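Local coordinates for protein transcriptional regulator, GntR family (Thermotoga maritima, PDB 3SXM) that probably binds regulatory DNA as a transcription factor, this chain being its FCD domain, an all-helical metal-binding part seen here without metal, at residues 31-36 / 63-68. The protein carries 3 engineered substitutions. Numbering follows the deposited sequence. Where two conformers were deposited one is given.
With BCT (bicarbonate ion), chain C.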
loop_
_atom_site.group_PDB
_atom_site.type_symbol
_atom_site.label_atom_id
_atom_site.label_comp_id
_atom_site.label_asym_id
_atom_site.label_seq_id
_atom_site.Cartn_x
_atom_site.Cartn_y
_atom_site.Cartn_z
ATOM N N ALA A 31 -16.050 -10.151 -1.331
ATOM C CA ALA A 31 -16.876 -11.256 -0.846
ATOM C C ALA A 31 -18.067 -11.521 -1.722
ATOM O O ALA A 31 -18.519 -12.672 -1.835
ATOM C CB ALA A 31 -17.356 -11.016 0.563
ATOM N N GLY A 32 -18.618 -10.472 -2.316
ATOM C CA GLY A 32 -19.809 -10.652 -3.133
ATOM C C GLY A 32 -19.560 -10.865 -4.629
ATOM O O GLY A 32 -20.542 -10.992 -5.410
ATOM N N SER A 33 -18.292 -10.949 -5.041
ATOM C CA SER A 33 -17.953 -11.042 -6.446
ATOM C C SER A 33 -18.150 -12.465 -6.996
ATOM O O SER A 33 -17.906 -13.465 -6.295
ATOM C CB SER A 33 -16.544 -10.591 -6.710
ATOM O OG SER A 33 -15.652 -11.458 -6.127
ATOM N N GLU A 34 -18.633 -12.538 -8.225
ATOM C CA GLU A 34 -18.805 -13.830 -8.901
ATOM C C GLU A 34 -17.439 -14.417 -9.157
ATOM O O GLU A 34 -17.283 -15.671 -9.057
ATOM C CB GLU A 34 -19.573 -13.636 -10.191
ATOM C CG GLU A 34 -21.001 -13.161 -9.944
ATOM C CD GLU A 34 -21.801 -12.946 -11.224
ATOM O OE1 GLU A 34 -21.224 -13.026 -12.330
ATOM O OE2 GLU A 34 -23.024 -12.721 -11.106
ATOM N N GLU A 35 -16.441 -13.574 -9.423
ATOM C CA GLU A 35 -15.104 -14.074 -9.741
ATOM C C GLU A 35 -14.563 -14.873 -8.569
ATOM O O GLU A 35 -13.961 -15.925 -8.772
ATOM C CB GLU A 35 -14.152 -12.908 -10.075
ATOM C CG GLU A 35 -12.622 -13.212 -10.113
ATOM C CD GLU A 35 -12.193 -13.856 -11.405
ATOM O OE1 GLU A 35 -13.098 -14.341 -12.097
ATOM O OE2 GLU A 35 -10.974 -13.886 -11.736
ATOM N N LEU A 36 -14.796 -14.426 -7.354
ATOM C CA LEU A 36 -14.269 -15.111 -6.181
ATOM C C LEU A 36 -14.804 -16.528 -6.137
ATOM O O LEU A 36 -14.071 -17.478 -5.854
ATOM C CB LEU A 36 -14.667 -14.377 -4.912
ATOM C CG LEU A 36 -14.108 -14.922 -3.607
ATOM C CD1 LEU A 36 -12.617 -14.799 -3.567
ATOM C CD2 LEU A 36 -14.764 -14.330 -2.335
ATOM N N HIS A 63 -5.334 -12.982 -6.426
ATOM C CA HIS A 63 -4.617 -11.815 -5.894
ATOM C C HIS A 63 -4.922 -10.581 -6.730
ATOM O O HIS A 63 -5.112 -9.486 -6.144
ATOM C CB HIS A 63 -3.136 -12.112 -5.756
ATOM C CG HIS A 63 -2.867 -13.160 -4.730
ATOM N ND1 HIS A 63 -2.683 -12.893 -3.388
ATOM C CD2 HIS A 63 -2.828 -14.516 -4.848
ATOM C CE1 HIS A 63 -2.547 -14.027 -2.724
ATOM N NE2 HIS A 63 -2.622 -15.014 -3.603
ATOM N N LYS A 64 -5.038 -10.706 -8.036
ATOM C CA LYS A 64 -5.484 -9.571 -8.883
ATOM C C LYS A 64 -6.911 -9.164 -8.563
ATOM O O LYS A 64 -7.199 -7.963 -8.708
ATOM C CB LYS A 64 -5.318 -9.860 -10.364
ATOM C CG LYS A 64 -3.872 -9.786 -10.756
ATOM C CD LYS A 64 -3.665 -9.984 -12.222
ATOM C CE LYS A 64 -2.263 -9.522 -12.646
ATOM N NZ LYS A 64 -2.067 -9.826 -14.089
ATOM N N LEU A 65 -7.794 -10.083 -8.147
ATOM C CA LEU A 65 -9.189 -9.734 -7.811
ATOM C C LEU A 65 -9.190 -8.785 -6.635
ATOM O O LEU A 65 -9.977 -7.799 -6.603
ATOM C CB LEU A 65 -10.016 -11.013 -7.440
ATOM C CG LEU A 65 -11.383 -10.758 -6.777
ATOM C CD1 LEU A 65 -12.286 -10.046 -7.657
ATOM C CD2 LEU A 65 -11.974 -12.074 -6.332
ATOM N N PHE A 66 -8.346 -9.019 -5.658
ATOM C CA PHE A 66 -8.355 -8.182 -4.428
ATOM C C PHE A 66 -8.067 -6.750 -4.874
ATOM O O PHE A 66 -8.717 -5.793 -4.438
ATOM C CB PHE A 66 -7.305 -8.635 -3.427
ATOM C CG PHE A 66 -7.523 -10.035 -2.865
ATOM C CD1 PHE A 66 -8.761 -10.636 -2.841
ATOM C CD2 PHE A 66 -6.433 -10.749 -2.395
ATOM C CE1 PHE A 66 -8.940 -11.942 -2.331
ATOM C CE2 PHE A 66 -6.636 -12.040 -1.872
ATOM C CZ PHE A 66 -7.864 -12.584 -1.849
ATOM N N ILE A 67 -7.084 -6.619 -5.733
ATOM C CA ILE A 67 -6.628 -5.283 -6.212
ATOM C C ILE A 67 -7.729 -4.641 -7.062
ATOM O O ILE A 67 -8.080 -3.435 -6.884
ATOM C CB ILE A 67 -5.348 -5.424 -7.002
ATOM C CG1 ILE A 67 -4.218 -5.959 -6.119
ATOM C CG2 ILE A 67 -4.954 -4.117 -7.721
ATOM C CD1 ILE A 67 -3.680 -5.001 -5.064
ATOM N N ARG A 68 -8.305 -5.418 -7.978
ATOM C CA ARG A 68 -9.301 -4.923 -8.914
ATOM C C ARG A 68 -10.546 -4.400 -8.190
ATOM O O ARG A 68 -11.149 -3.420 -8.640
ATOM C CB ARG A 68 -9.650 -6.013 -9.951
ATOM C CG ARG A 68 -10.802 -5.698 -10.868
ATOM C CD ARG A 68 -10.524 -4.625 -11.833
ATOM N NE ARG A 68 -9.517 -4.984 -12.826
ATOM C CZ ARG A 68 -9.178 -4.207 -13.845
ATOM N NH1 ARG A 68 -9.772 -3.039 -14.009
ATOM N NH2 ARG A 68 -8.258 -4.606 -14.705
HETATM C C BCT C . -17.831 -9.738 -10.312
HETATM O O1 BCT C . -18.902 -9.968 -9.643
HETATM O O2 BCT C . -17.348 -8.455 -10.174
HETATM O O3 BCT C . -16.792 -10.664 -10.335
#
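Ser-33 OG has two hydrogen-bond partners in its own chain, Leu-36 N and Ile-30 O, and a leucine of helix 51-68 touches it. It sits at the N-cap of helix 34-44 in the all-helical FCD domain. The bond from Leu-36 N to Ser-33 OG is weak, at 3.3 Å, and Ile-30 O lies at the end of the preceding short helix. The hydroxyl lies between its backbone N and carbonyl carbon (chi1 66°), which brings OG to Leu-36 N, three residues on. Leu-65 of helix 51-68 reaches this cap with its CD2 methyl, 3.7 Å from Ser-33 OG. Leu-65 CD2 also packs on Leu-36 CB at 3.8 Å, the two leucine side chains crossing at about a right angle. Glu-35 runs past Leu-65 in the opposite sense, with Glu-35 CG 4.0 Å from Leu-65 CD2. Its carboxylate goes on to a salt bridge with Arg-61, one turn before Leu-65. With an alanine here, both methyls at Leu-65 would be lost, which would probably open a gap beside Leu-36 CB and bare Ser-33 OG and Glu-35 CG on this side. Leu-36 also touches Ile-110 of helix 96-111. A bicarbonate, probably from the crystallisation liquor, sits at the helix start, with Glu-35 N donating to its O3 at 3.1 Å. Glu-34 N gives the straighter bond, 2.9 Å to bicarbonate O1 with an N-H...O angle of 166°.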